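Local atomic coordinates of glycosyl hydrolase (Bacteroides ovatus, PDB entry 3QC2), a protein that belongs to the glycosyl hydrolases and, like other members of its clan, is probably built as a five-bladed beta-propeller. Residues A[12-17]-A[300-305]; A[184-189]-A[253-258]; A[260-265]-A[287-292]. All coordinates share one frame; numbering follows the deposited sequence.

Interaction 1: residues A[12-17]-A[300-305]; sequences PDWAFG and TRLDEP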
ATOM      1  N   PRO A  12      -8.029 -11.014 -17.594  1.00 30.72           N
ATOM      2  CA  PRO A  12      -9.371 -10.717 -18.065  1.00 30.94           C
ATOM      3  C   PRO A  12      -9.449  -9.218 -18.449  1.00 30.90           C
ATOM      4  O   PRO A  12      -8.619  -8.411 -17.969  1.00 30.04           O
ATOM      5  CB  PRO A  12     -10.247 -11.032 -16.856  1.00 30.49           C
ATOM      6  CG  PRO A  12      -9.365 -10.856 -15.693  1.00 29.95           C
ATOM      7  CD  PRO A  12      -7.995 -11.255 -16.138  1.00 29.95           C
ATOM      8  N   ASP A  13     -10.435  -8.852 -19.284  1.00 31.36           N
ATOM      9  CA  ASP A  13     -10.556  -7.457 -19.791  1.00 31.53           C
ATOM     10  C   ASP A  13     -10.825  -6.367 -18.730  1.00 30.19           C
ATOM     11  O   ASP A  13     -10.721  -5.182 -19.038  1.00 30.46           O
ATOM     12  CB  ASP A  13     -11.599  -7.367 -20.936  1.00 32.99           C
ATOM     13  CG  ASP A  13     -13.035  -7.700 -20.479  1.00 35.05           C
ATOM     14  OD1 ASP A  13     -13.272  -7.875 -19.250  1.00 36.71           O
ATOM     15  OD2 ASP A  13     -13.930  -7.790 -21.362  1.00 38.63           O
ATOM     16  N   TRP A  14     -11.163  -6.762 -17.503  1.00 28.75           N
ATOM     17  CA  TRP A  14     -11.409  -5.772 -16.411  1.00 27.74           C
ATOM     18  C   TRP A  14     -10.146  -5.411 -15.598  1.00 26.44           C
ATOM     19  O   TRP A  14     -10.093  -4.366 -14.962  1.00 25.74           O
ATOM     20  CB  TRP A  14     -12.509  -6.273 -15.460  1.00 27.50           C
ATOM     21  CG  TRP A  14     -12.214  -7.603 -14.819  1.00 26.93           C
ATOM     22  CD1 TRP A  14     -12.667  -8.832 -15.226  1.00 27.48           C
ATOM     23  CD2 TRP A  14     -11.408  -7.837 -13.661  1.00 25.08           C
ATOM     24  NE1 TRP A  14     -12.187  -9.815 -14.387  1.00 26.51           N
ATOM     25  CE2 TRP A  14     -11.412  -9.229 -13.420  1.00 25.49           C
ATOM     26  CE3 TRP A  14     -10.690  -7.011 -12.798  1.00 24.01           C
ATOM     27  CZ2 TRP A  14     -10.723  -9.801 -12.359  1.00 24.85           C
ATOM     28  CZ3 TRP A  14     -10.005  -7.581 -11.753  1.00 23.93           C
ATOM     29  CH2 TRP A  14     -10.024  -8.963 -11.540  1.00 23.91           C
ATOM     30  N   ALA A  15      -9.142  -6.283 -15.628  1.00 25.95           N
ATOM     31  CA  ALA A  15      -7.913  -6.094 -14.840  1.00 25.11           C
ATOM     32  C   ALA A  15      -6.907  -5.121 -15.473  1.00 25.14           C
ATOM     33  O   ALA A  15      -6.907  -4.914 -16.669  1.00 25.77           O
ATOM     34  CB  ALA A  15      -7.236  -7.462 -14.595  1.00 24.67           C
ATOM     35  N   PHE A  16      -6.064  -4.528 -14.622  1.00 24.62           N
ATOM     36  CA  PHE A  16      -4.980  -3.645 -15.056  1.00 24.67           C
ATOM     37  C   PHE A  16      -3.772  -4.516 -15.341  1.00 24.38           C
ATOM     38  O   PHE A  16      -3.488  -5.456 -14.581  1.00 24.27           O
ATOM     39  CB  PHE A  16      -4.594  -2.644 -13.944  1.00 24.21           C
ATOM     40  CG  PHE A  16      -5.629  -1.576 -13.685  1.00 25.04           C
ATOM     41  CD1 PHE A  16      -6.773  -1.856 -12.945  1.00 25.46           C
ATOM     42  CD2 PHE A  16      -5.445  -0.280 -14.159  1.00 25.88           C
ATOM     43  CE1 PHE A  16      -7.727  -0.866 -12.697  1.00 25.80           C
ATOM     44  CE2 PHE A  16      -6.393   0.713 -13.911  1.00 26.38           C
ATOM     45  CZ  PHE A  16      -7.532   0.418 -13.180  1.00 26.39           C
ATOM     46  N   GLY A  17      -3.051  -4.215 -16.412  1.00 24.39           N
ATOM     47  CA  GLY A  17      -1.839  -4.959 -16.738  1.00 24.19           C
ATOM     48  C   GLY A  17      -1.658  -5.248 -18.214  1.00 24.69           C
ATOM     49  O   GLY A  17      -2.588  -5.106 -18.993  1.00 24.94           O
ATOM     50  N   THR A 300     -15.166 -11.351  -8.515  1.00 21.59           N
ATOM     51  CA  THR A 300     -14.128 -12.337  -8.818  1.00 21.01           C
ATOM     52  C   THR A 300     -12.757 -11.822  -8.474  1.00 20.38           C
ATOM     53  O   THR A 300     -12.600 -10.663  -8.109  1.00 20.31           O
ATOM     54  CB  THR A 300     -14.141 -12.686 -10.329  1.00 21.67           C
ATOM     55  OG1 THR A 300     -13.165 -13.704 -10.620  1.00 20.34           O
ATOM     56  CG2 THR A 300     -13.862 -11.402 -11.186  1.00 21.37           C
ATOM     57  N   ARG A 301     -11.766 -12.710  -8.551  1.00 19.98           N
ATOM     58  CA  ARG A 301     -10.353 -12.339  -8.384  1.00 19.57           C
ATOM     59  C   ARG A 301      -9.519 -13.160  -9.352  1.00 19.80           C
ATOM     60  O   ARG A 301      -9.993 -14.172  -9.884  1.00 20.09           O
ATOM     61  CB  ARG A 301      -9.850 -12.532  -6.946  1.00 19.19           C
ATOM     62  CG  ARG A 301     -10.047 -13.929  -6.372  1.00 19.43           C
ATOM     63  CD  ARG A 301      -9.413 -14.056  -4.987  1.00 18.89           C
ATOM     64  NE  ARG A 301     -10.181 -14.961  -4.132  1.00 19.59           N
ATOM     65  CZ  ARG A 301      -9.900 -15.237  -2.856  1.00 19.18           C
ATOM     66  NH1 ARG A 301      -8.826 -14.730  -2.266  1.00 19.37           N
ATOM     67  NH2 ARG A 301     -10.692 -16.041  -2.176  1.00 19.54           N
ATOM     68  N   LEU A 302      -8.283 -12.716  -9.589  1.00 19.62           N
ATOM     69  CA  LEU A 302      -7.385 -13.409 -10.475  1.00 20.07           C
ATOM     70  C   LEU A 302      -6.923 -14.685  -9.782  1.00 20.14           C
ATOM     71  O   LEU A 302      -6.619 -14.671  -8.593  1.00 20.12           O
ATOM     72  CB  LEU A 302      -6.173 -12.540 -10.822  1.00 19.68           C
ATOM     73  CG  LEU A 302      -6.436 -11.199 -11.504  1.00 20.39           C
ATOM     74  CD1 LEU A 302      -5.142 -10.455 -11.690  1.00 20.41           C
ATOM     75  CD2 LEU A 302      -7.156 -11.376 -12.858  1.00 21.01           C
ATOM     76  N   ASP A 303      -6.907 -15.779 -10.520  1.00 20.55           N
ATOM     77  CA  ASP A 303      -6.457 -17.069  -9.998  1.00 21.00           C
ATOM     78  C   ASP A 303      -4.929 -17.172  -9.939  1.00 20.80           C
ATOM     79  O   ASP A 303      -4.400 -18.002  -9.235  1.00 21.16           O
ATOM     80  CB  ASP A 303      -7.036 -18.214 -10.849  1.00 21.77           C
ATOM     81  CG  ASP A 303      -8.554 -18.344 -10.703  1.00 23.17           C
ATOM     82  OD1 ASP A 303      -9.126 -17.857  -9.665  1.00 23.63           O
ATOM     83  OD2 ASP A 303      -9.179 -18.926 -11.609  1.00 26.00           O
ATOM     84  N   GLU A 304      -4.246 -16.319 -10.695  1.00 20.79           N
ATOM     85  CA  GLU A 304      -2.785 -16.276 -10.744  1.00 20.79           C
ATOM     86  C   GLU A 304      -2.361 -14.835 -10.473  1.00 20.18           C
ATOM     87  O   GLU A 304      -3.037 -13.924 -10.886  1.00 20.14           O
ATOM     88  CB  GLU A 304      -2.296 -16.682 -12.137  1.00 21.22           C
ATOM     89  CG  GLU A 304      -2.778 -18.044 -12.609  1.00 22.58           C
ATOM     90  CD  GLU A 304      -2.164 -19.198 -11.826  1.00 24.26           C
ATOM     91  OE1 GLU A 304      -1.200 -18.970 -11.067  1.00 25.01           O
ATOM     92  OE2 GLU A 304      -2.640 -20.340 -11.980  1.00 26.38           O
ATOM     93  N   PRO A 305      -1.234 -14.634  -9.783  1.00 19.88           N
ATOM     94  CA  PRO A 305      -0.803 -13.271  -9.554  1.00 19.64           C
ATOM     95  C   PRO A 305      -0.394 -12.611 -10.891  1.00 19.96           C
ATOM     96  O   PRO A 305       0.150 -13.283 -11.770  1.00 20.16           O
ATOM     97  CB  PRO A 305       0.391 -13.439  -8.620  1.00 19.50           C
ATOM     98  CG  PRO A 305       0.934 -14.757  -8.959  1.00 20.01           C
ATOM     99  CD  PRO A 305      -0.243 -15.609  -9.310  1.00 20.12           C
TER

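Interaction 2: residues A[184-189]-A[253-258]; sequences ILTEVV and PAIYTP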
ATOM      1  N   ILE A 184      -8.520   3.396   0.007  1.00 21.40           N
ATOM      2  CA  ILE A 184      -9.699   4.237  -0.219  1.00 21.94           C
ATOM      3  C   ILE A 184     -10.171   4.128  -1.663  1.00 22.13           C
ATOM      4  O   ILE A 184      -9.355   3.968  -2.584  1.00 22.06           O
ATOM      5  CB  ILE A 184      -9.425   5.719   0.128  1.00 22.32           C
ATOM      6  CG1 ILE A 184      -9.081   5.866   1.611  1.00 22.12           C
ATOM      7  CG2 ILE A 184     -10.642   6.590  -0.204  1.00 22.44           C
ATOM      8  CD1 ILE A 184      -8.709   7.281   2.010  1.00 22.11           C
ATOM      9  N   LEU A 185     -11.486   4.204  -1.855  1.00 22.52           N
ATOM     10  CA  LEU A 185     -12.071   4.120  -3.189  1.00 22.83           C
ATOM     11  C   LEU A 185     -11.832   5.415  -3.953  1.00 23.12           C
ATOM     12  O   LEU A 185     -12.056   6.505  -3.424  1.00 23.45           O
ATOM     13  CB  LEU A 185     -13.564   3.843  -3.106  1.00 23.28           C
ATOM     14  CG  LEU A 185     -14.275   3.602  -4.439  1.00 23.54           C
ATOM     15  CD1 LEU A 185     -13.717   2.359  -5.151  1.00 22.51           C
ATOM     16  CD2 LEU A 185     -15.729   3.457  -4.200  1.00 23.93           C
ATOM     17  N   THR A 186     -11.388   5.275  -5.203  1.00 23.10           N
ATOM     18  CA  THR A 186     -11.095   6.389  -6.056  1.00 23.72           C
ATOM     19  C   THR A 186     -11.630   6.153  -7.455  1.00 24.66           C
ATOM     20  O   THR A 186     -12.018   5.040  -7.798  1.00 24.29           O
ATOM     21  CB  THR A 186      -9.567   6.605  -6.187  1.00 23.30           C
ATOM     22  OG1 THR A 186      -8.974   5.470  -6.836  1.00 22.27           O
ATOM     23  CG2 THR A 186      -8.928   6.806  -4.821  1.00 22.80           C
ATOM     24  N   GLU A 187     -11.639   7.224  -8.258  1.00 25.74           N
ATOM     25  CA  GLU A 187     -12.060   7.174  -9.654  1.00 26.51           C
ATOM     26  C   GLU A 187     -11.258   8.198 -10.469  1.00 26.89           C
ATOM     27  O   GLU A 187     -10.879   9.252  -9.961  1.00 26.99           O
ATOM     28  CB  GLU A 187     -13.556   7.470  -9.793  1.00 27.43           C
ATOM     29  CG  GLU A 187     -14.063   7.384 -11.269  1.00 29.20           C
ATOM     30  CD  GLU A 187     -15.559   7.649 -11.435  1.00 31.74           C
ATOM     31  OE1 GLU A 187     -16.202   8.176 -10.489  1.00 32.89           O
ATOM     32  OE2 GLU A 187     -16.086   7.335 -12.534  1.00 33.04           O
ATOM     33  N   VAL A 188     -10.994   7.863 -11.724  1.00 27.28           N
ATOM     34  CA  VAL A 188     -10.309   8.759 -12.629  1.00 27.93           C
ATOM     35  C   VAL A 188     -11.375   9.649 -13.276  1.00 29.30           C
ATOM     36  O   VAL A 188     -12.233   9.162 -13.997  1.00 29.79           O
ATOM     37  CB  VAL A 188      -9.518   7.999 -13.712  1.00 27.64           C
ATOM     38  CG1 VAL A 188      -8.871   8.958 -14.664  1.00 28.06           C
ATOM     39  CG2 VAL A 188      -8.451   7.097 -13.059  1.00 26.85           C
ATOM     40  N   VAL A 189     -11.320  10.949 -12.975  1.00 30.12           N
ATOM     41  CA  VAL A 189     -12.254  11.932 -13.509  1.00 31.56           C
ATOM     42  C   VAL A 189     -11.441  13.061 -14.192  1.00 32.32           C
ATOM     43  O   VAL A 189     -10.634  13.733 -13.539  1.00 32.02           O
ATOM     44  CB  VAL A 189     -13.146  12.511 -12.388  1.00 31.87           C
ATOM     45  CG1 VAL A 189     -14.125  13.539 -12.946  1.00 33.22           C
ATOM     46  CG2 VAL A 189     -13.901  11.389 -11.683  1.00 31.64           C
ATOM     47  N   PRO A 253      -4.842   2.295  -3.453  1.00 22.16           N
ATOM     48  CA  PRO A 253      -6.253   2.670  -3.434  1.00 22.61           C
ATOM     49  C   PRO A 253      -7.064   1.939  -4.507  1.00 22.95           C
ATOM     50  O   PRO A 253      -6.548   1.683  -5.600  1.00 22.98           O
ATOM     51  CB  PRO A 253      -6.217   4.180  -3.720  1.00 22.85           C
ATOM     52  CG  PRO A 253      -4.951   4.630  -3.152  1.00 22.58           C
ATOM     53  CD  PRO A 253      -3.970   3.484  -3.371  1.00 22.35           C
ATOM     54  N   ALA A 254      -8.312   1.593  -4.177  1.00 23.28           N
ATOM     55  CA  ALA A 254      -9.204   0.895  -5.110  1.00 23.70           C
ATOM     56  C   ALA A 254      -9.674   1.881  -6.190  1.00 24.45           C
ATOM     57  O   ALA A 254      -9.818   3.072  -5.914  1.00 24.88           O
ATOM     58  CB  ALA A 254     -10.395   0.305  -4.361  1.00 23.54           C
ATOM     59  N   ILE A 255      -9.901   1.369  -7.412  1.00 24.96           N
ATOM     60  CA  ILE A 255     -10.311   2.202  -8.565  1.00 25.68           C
ATOM     61  C   ILE A 255     -11.674   1.789  -9.159  1.00 26.57           C
ATOM     62  O   ILE A 255     -11.854   0.658  -9.628  1.00 25.99           O
ATOM     63  CB  ILE A 255      -9.262   2.158  -9.742  1.00 25.69           C
ATOM     64  CG1 ILE A 255      -7.844   2.453  -9.245  1.00 25.62           C
ATOM     65  CG2 ILE A 255      -9.642   3.139 -10.836  1.00 25.54           C
ATOM     66  CD1 ILE A 255      -7.219   1.332  -8.481  1.00 25.47           C
ATOM     67  N   TYR A 256     -12.611   2.737  -9.138  1.00 27.63           N
ATOM     68  CA  TYR A 256     -13.922   2.571  -9.720  1.00 28.82           C
ATOM     69  C   TYR A 256     -13.775   2.778 -11.228  1.00 29.53           C
ATOM     70  O   TYR A 256     -13.318   3.838 -11.671  1.00 29.36           O
ATOM     71  CB  TYR A 256     -14.876   3.630  -9.126  1.00 29.65           C
ATOM     72  CG  TYR A 256     -16.289   3.653  -9.680  1.00 30.97           C
ATOM     73  CD1 TYR A 256     -16.572   4.288 -10.881  1.00 33.22           C
ATOM     74  CD2 TYR A 256     -17.350   3.090  -8.966  1.00 32.16           C
ATOM     75  CE1 TYR A 256     -17.893   4.339 -11.396  1.00 34.87           C
ATOM     76  CE2 TYR A 256     -18.664   3.132  -9.461  1.00 33.89           C
ATOM     77  CZ  TYR A 256     -18.923   3.762 -10.683  1.00 35.21           C
ATOM     78  OH  TYR A 256     -20.204   3.812 -11.188  1.00 37.42           O
ATOM     79  N   THR A 257     -14.136   1.752 -12.007  1.00 30.13           N
ATOM     80  CA  THR A 257     -14.061   1.809 -13.477  1.00 31.15           C
ATOM     81  C   THR A 257     -15.420   1.430 -14.059  1.00 32.39           C
ATOM     82  O   THR A 257     -16.323   1.025 -13.313  1.00 32.58           O
ATOM     83  CB  THR A 257     -13.001   0.810 -14.041  1.00 30.66           C
ATOM     84  OG1 THR A 257     -13.492  -0.534 -13.914  1.00 30.60           O
ATOM     85  CG2 THR A 257     -11.654   0.958 -13.316  1.00 29.42           C
ATOM     86  N   PRO A 258     -15.586   1.584 -15.392  1.00 33.60           N
ATOM     87  CA  PRO A 258     -16.834   1.172 -16.056  1.00 34.74           C
ATOM     88  C   PRO A 258     -17.202  -0.305 -15.858  1.00 34.51           C
ATOM     89  O   PRO A 258     -18.371  -0.608 -15.696  1.00 35.27           O
ATOM     90  CB  PRO A 258     -16.550   1.470 -17.538  1.00 35.58           C
ATOM     91  CG  PRO A 258     -15.681   2.669 -17.500  1.00 35.29           C
ATOM     92  CD  PRO A 258     -14.790   2.482 -16.260  1.00 34.04           C
TER
HETATM   93  O   HOH W   1     -11.743   5.569 -13.002  1.00 34.25           O

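Interaction 3: residues A[260-265]-A[287-292]; sequences GIVLLY and QALFDA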
ATOM      1  N   GLY A 260     -16.432  -2.133 -13.250  1.00 30.79           N
ATOM      2  CA  GLY A 260     -16.556  -2.403 -11.790  1.00 29.22           C
ATOM      3  C   GLY A 260     -15.407  -1.791 -10.972  1.00 27.66           C
ATOM      4  O   GLY A 260     -14.526  -1.111 -11.520  1.00 27.45           O
ATOM      5  N   ILE A 261     -15.424  -2.036  -9.660  1.00 26.09           N
ATOM      6  CA  ILE A 261     -14.390  -1.522  -8.751  1.00 24.68           C
ATOM      7  C   ILE A 261     -13.272  -2.553  -8.627  1.00 23.61           C
ATOM      8  O   ILE A 261     -13.513  -3.699  -8.220  1.00 23.35           O
ATOM      9  CB  ILE A 261     -14.960  -1.226  -7.349  1.00 24.58           C
ATOM     10  CG1 ILE A 261     -16.058  -0.164  -7.428  1.00 24.95           C
ATOM     11  CG2 ILE A 261     -13.860  -0.776  -6.410  1.00 23.56           C
ATOM     12  CD1 ILE A 261     -16.794   0.050  -6.118  1.00 24.98           C
ATOM     13  N   VAL A 262     -12.048  -2.145  -8.964  1.00 22.61           N
ATOM     14  CA  VAL A 262     -10.907  -3.034  -8.900  1.00 21.45           C
ATOM     15  C   VAL A 262     -10.008  -2.737  -7.700  1.00 20.60           C
ATOM     16  O   VAL A 262      -9.546  -1.606  -7.515  1.00 20.65           O
ATOM     17  CB  VAL A 262     -10.053  -2.932 -10.159  1.00 21.55           C
ATOM     18  CG1 VAL A 262      -8.850  -3.872 -10.052  1.00 20.77           C
ATOM     19  CG2 VAL A 262     -10.873  -3.248 -11.384  1.00 21.76           C
ATOM     20  N   LEU A 263      -9.775  -3.759  -6.881  1.00 19.88           N
ATOM     21  CA  LEU A 263      -8.852  -3.669  -5.735  1.00 19.08           C
ATOM     22  C   LEU A 263      -7.613  -4.490  -6.088  1.00 18.65           C
ATOM     23  O   LEU A 263      -7.709  -5.701  -6.301  1.00 18.54           O
ATOM     24  CB  LEU A 263      -9.492  -4.242  -4.475  1.00 19.06           C
ATOM     25  CG  LEU A 263      -8.638  -4.322  -3.183  1.00 18.73           C
ATOM     26  CD1 LEU A 263      -8.276  -2.926  -2.639  1.00 17.25           C
ATOM     27  CD2 LEU A 263      -9.376  -5.107  -2.146  1.00 18.62           C
ATOM     28  N   LEU A 264      -6.462  -3.830  -6.184  1.00 18.35           N
ATOM     29  CA  LEU A 264      -5.211  -4.531  -6.447  1.00 18.00           C
ATOM     30  C   LEU A 264      -4.695  -4.835  -5.078  1.00 17.60           C
ATOM     31  O   LEU A 264      -4.634  -3.946  -4.238  1.00 17.61           O
ATOM     32  CB  LEU A 264      -4.232  -3.684  -7.247  1.00 18.15           C
ATOM     33  CG  LEU A 264      -4.760  -3.234  -8.625  1.00 18.53           C
ATOM     34  CD1 LEU A 264      -5.716  -2.071  -8.476  1.00 18.66           C
ATOM     35  CD2 LEU A 264      -3.617  -2.856  -9.546  1.00 18.63           C
ATOM     36  N   TYR A 265      -4.346  -6.100  -4.826  1.00 17.24           N
ATOM     37  CA  TYR A 265      -3.944  -6.514  -3.488  1.00 16.86           C
ATOM     38  C   TYR A 265      -2.729  -7.446  -3.472  1.00 16.81           C
ATOM     39  O   TYR A 265      -2.239  -7.884  -4.520  1.00 17.02           O
ATOM     40  CB  TYR A 265      -5.149  -7.172  -2.777  1.00 16.77           C
ATOM     41  CG  TYR A 265      -5.559  -8.535  -3.329  1.00 15.87           C
ATOM     42  CD1 TYR A 265      -6.378  -8.640  -4.428  1.00 16.22           C
ATOM     43  CD2 TYR A 265      -5.134  -9.694  -2.718  1.00 15.67           C
ATOM     44  CE1 TYR A 265      -6.768  -9.891  -4.924  1.00 16.82           C
ATOM     45  CE2 TYR A 265      -5.496 -10.924  -3.184  1.00 16.37           C
ATOM     46  CZ  TYR A 265      -6.318 -11.030  -4.296  1.00 17.22           C
ATOM     47  OH  TYR A 265      -6.675 -12.274  -4.760  1.00 17.52           O
ATOM     48  N   GLN A 287      -5.564  -9.154  -8.084  1.00 19.67           N
ATOM     49  CA  GLN A 287      -6.605  -8.142  -8.304  1.00 19.78           C
ATOM     50  C   GLN A 287      -7.951  -8.774  -8.040  1.00 19.91           C
ATOM     51  O   GLN A 287      -8.165  -9.941  -8.368  1.00 20.15           O
ATOM     52  CB  GLN A 287      -6.567  -7.585  -9.740  1.00 19.86           C
ATOM     53  CG  GLN A 287      -5.257  -6.937 -10.132  1.00 19.80           C
ATOM     54  CD  GLN A 287      -5.294  -6.263 -11.518  1.00 20.08           C
ATOM     55  OE1 GLN A 287      -6.282  -5.616 -11.893  1.00 21.31           O
ATOM     56  NE2 GLN A 287      -4.211  -6.386 -12.255  1.00 19.68           N
ATOM     57  N   ALA A 288      -8.841  -8.015  -7.430  1.00 19.94           N
ATOM     58  CA  ALA A 288     -10.198  -8.471  -7.145  1.00 20.49           C
ATOM     59  C   ALA A 288     -11.178  -7.470  -7.781  1.00 21.11           C
ATOM     60  O   ALA A 288     -10.869  -6.280  -7.880  1.00 21.07           O
ATOM     61  CB  ALA A 288     -10.419  -8.560  -5.663  1.00 20.03           C
ATOM     62  N   LEU A 289     -12.342  -7.960  -8.218  1.00 21.73           N
ATOM     63  CA  LEU A 289     -13.359  -7.116  -8.857  1.00 22.60           C
ATOM     64  C   LEU A 289     -14.638  -7.085  -8.021  1.00 23.43           C
ATOM     65  O   LEU A 289     -15.164  -8.145  -7.639  1.00 23.61           O
ATOM     66  CB  LEU A 289     -13.689  -7.658 -10.248  1.00 23.04           C
ATOM     67  CG  LEU A 289     -14.632  -6.823 -11.116  1.00 23.68           C
ATOM     68  CD1 LEU A 289     -13.975  -5.483 -11.490  1.00 22.65           C
ATOM     69  CD2 LEU A 289     -15.013  -7.595 -12.362  1.00 24.45           C
ATOM     70  N   PHE A 290     -15.130  -5.875  -7.744  1.00 24.01           N
ATOM     71  CA  PHE A 290     -16.358  -5.670  -6.978  1.00 24.94           C
ATOM     72  C   PHE A 290     -17.396  -4.914  -7.826  1.00 26.27           C
ATOM     73  O   PHE A 290     -17.052  -4.221  -8.778  1.00 26.50           O
ATOM     74  CB  PHE A 290     -16.078  -4.878  -5.713  1.00 24.72           C
ATOM     75  CG  PHE A 290     -15.221  -5.601  -4.709  1.00 24.19           C
ATOM     76  CD1 PHE A 290     -13.844  -5.536  -4.779  1.00 23.36           C
ATOM     77  CD2 PHE A 290     -15.801  -6.328  -3.669  1.00 24.59           C
ATOM     78  CE1 PHE A 290     -13.045  -6.190  -3.835  1.00 22.72           C
ATOM     79  CE2 PHE A 290     -15.002  -6.986  -2.726  1.00 24.02           C
ATOM     80  CZ  PHE A 290     -13.622  -6.909  -2.817  1.00 22.86           C
ATOM     81  N   ASP A 291     -18.659  -5.053  -7.453  1.00 27.50           N
ATOM     82  CA  ASP A 291     -19.756  -4.423  -8.170  1.00 29.04           C
ATOM     83  C   ASP A 291     -19.691  -2.883  -8.015  1.00 29.53           C
ATOM     84  O   ASP A 291     -19.485  -2.369  -6.918  1.00 29.15           O
ATOM     85  CB  ASP A 291     -21.093  -4.982  -7.655  1.00 29.83           C
ATOM     86  CG  ASP A 291     -22.281  -4.563  -8.501  1.00 31.51           C
ATOM     87  OD1 ASP A 291     -22.495  -3.370  -8.689  1.00 33.41           O
ATOM     88  OD2 ASP A 291     -23.031  -5.445  -8.941  1.00 34.24           O
ATOM     89  N   ALA A 292     -19.855  -2.174  -9.128  1.00 30.54           N
ATOM     90  CA  ALA A 292     -19.814  -0.704  -9.125  1.00 31.33           C
ATOM     91  C   ALA A 292     -20.943  -0.125  -8.272  1.00 32.42           C
ATOM     92  O   ALA A 292     -20.728   0.812  -7.501  1.00 32.60           O
ATOM     93  CB  ALA A 292     -19.881  -0.163 -10.551  1.00 31.78           C
TER
HETATM   94  O   HOH W   2      -6.032 -12.199  -7.483  1.00 11.78           O

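Interaction 1: residues A[12-17]-A[300-305]
The indole of Trp14 meets Thr300 and Leu302 with its CZ2 side, Thr300 CG2 also lying near NE1, while one of its faces lies on its own turn. On that face Pro12 CG sits 3.1 Å above the ring plane and Ala15 CB higher, both displaced toward the rim. The two partners across the contact approach the ring obliquely: Thr300 CG2 comes 3.7 Å from Trp14 CZ2, and Leu302 CD2 lies 3.9 Å from the same carbon. Trp14 can do this because its CG stands between the backbone N and the carbonyl carbon (chi1 58°), which folds the indole back over residues 12-15. These form a type I beta turn, closed by the bond from Ala15 N to Pro12 O at 3.2 Å. Pro12, first residue of the turn, has a compact apolar ring that packs against the indole face and also against Leu302. One methyl, Leu302 CD2, gathers the rest of the contact. It presses on Pro12 CD at 3.4 Å, tighter than usual for two carbons, and reaches Ala15 CB at 4.3 Å. Leucine is apt here, since one methyl of its branched end touches Pro12, Trp14 and Ala15; Thr300, at the partly exposed margin, offers a methyl to the ring. No hydrogen bond crosses between the segments, and the join is apolar. Arg301 starts away from it; its guanidinium forms a salt bridge with Asp244. Strand 298-301 pairs with strand 283-290 through backbone bonding of Thr300 with Leu289, and Leu302 continues the pairing to Gln287. The N-terminal turn lies against this part of the sheet, with Trp14 also touching Leu289 of strand 283-290 and Val262 of strand 260-268.

Interaction 2: residues A[184-189]-A[253-258]
Pro253 opens the contact by setting its CB 3.3 Å from Ile184 O; Thr186 CG2 lies 3.9 Å from Pro253 CB, the two side chains meeting at a slant. Next, Ala254 gives a weak, bent bond from its N to Ile184 O, and its small CB leaves room for Leu185 CD1. Ala254 O accepts two bonds from Thr186, whose N (2.8 Å) and OG1 (2.7 Å) reach it from opposite faces of the carbonyl plane. Threonine suits this place because OG1, lying between its backbone N and carbonyl carbon (chi1 64°), can point at the oxygen its own N-H already binds; it also bonds Gln193. Ile255 contributes a CA-H contact to Thr186 O, which accepts an almost straight bond from Tyr256 N (2.7 Å, 175° at the hydrogen). The Tyr256 ring runs alongside the extended Glu187, its CD1 3.5 Å from Glu187 OE2, the carboxylate turned 54° from the ring. Lys196 ties this pair together, as salt-bridge partner of Glu187 and cation-pi partner of Tyr256. Beyond, a water links Tyr256 O to Val188 N. Such alternating bonds mark parallel strands, here within a sheet otherwise paired antiparallel: 192-198 and 201-206 flank strand 182-189, and 260-268 flanks strand 247-257.

Interaction 3: residues A[260-265]-A[287-292]
Four backbone hydrogen bonds join Ile261 to Phe290 and Leu263 to Ala288, two in each pair, among them Phe290 N to Ile261 O at 2.8 Å. This is regular antiparallel pairing, and CA-H contacts supplement it: Gln287 CA, for example, lies 3.3 Å from Leu263 O. Among the apolar contacts, Val262 CG2 meets Leu289 CD1 at 3.8 Å on one face of the sheet. On the other, Leu263 CB and CD2 lie near Phe290 CE1, the two side chains running side by side, and Ile261 O sits at the edge of the phenyl ring. Gly260 packs its CA 3.6 Å from Phe290 O; its backbone, with phi at 136°, is one that glycine adopts easily, and a bare CA fits so close to the neighbouring carbonyl. At the Tyr265 end polar contacts join the packing. Tyr265, with CG between its backbone N and carbonyl carbon (chi1 70°), turns its ring edge to Ala288 N. Its hydroxyl accepts from a water at 2.8 Å that in turn accepts from Gln287 N, and it also bonds Asp244. Gln287 runs its aliphatic part beside Leu264, CG to CG 4.0 Å, and carries its amide on to Phe16 O, a long side chain suited to bridging core and loop. The strands run in the order 247-257, 260-268, 283-290, 298-301, with these two segments on the inner two.

Interactions 2 and 3 are buried strand pairings, one parallel and strongly twisted, the other antiparallel and regular; interaction 1 is a surface contact of side chains without hydrogen bonds between its segments. All three reach the same mixed sheet. Interaction 2 hands over to interaction 3 through neighbouring strands 247-257 and 260-268, joined by Ile255 O to Val262 N and by Leu185 packing on Ile261. Interaction 1 adds the last strand and lays an N-terminal loop against part of the sheet, its Phe16 also packing against Ile255 and Thr257. Both other contacts lie between 12-17 and 300-305 in sequence, so interaction 1 encloses them along the chain.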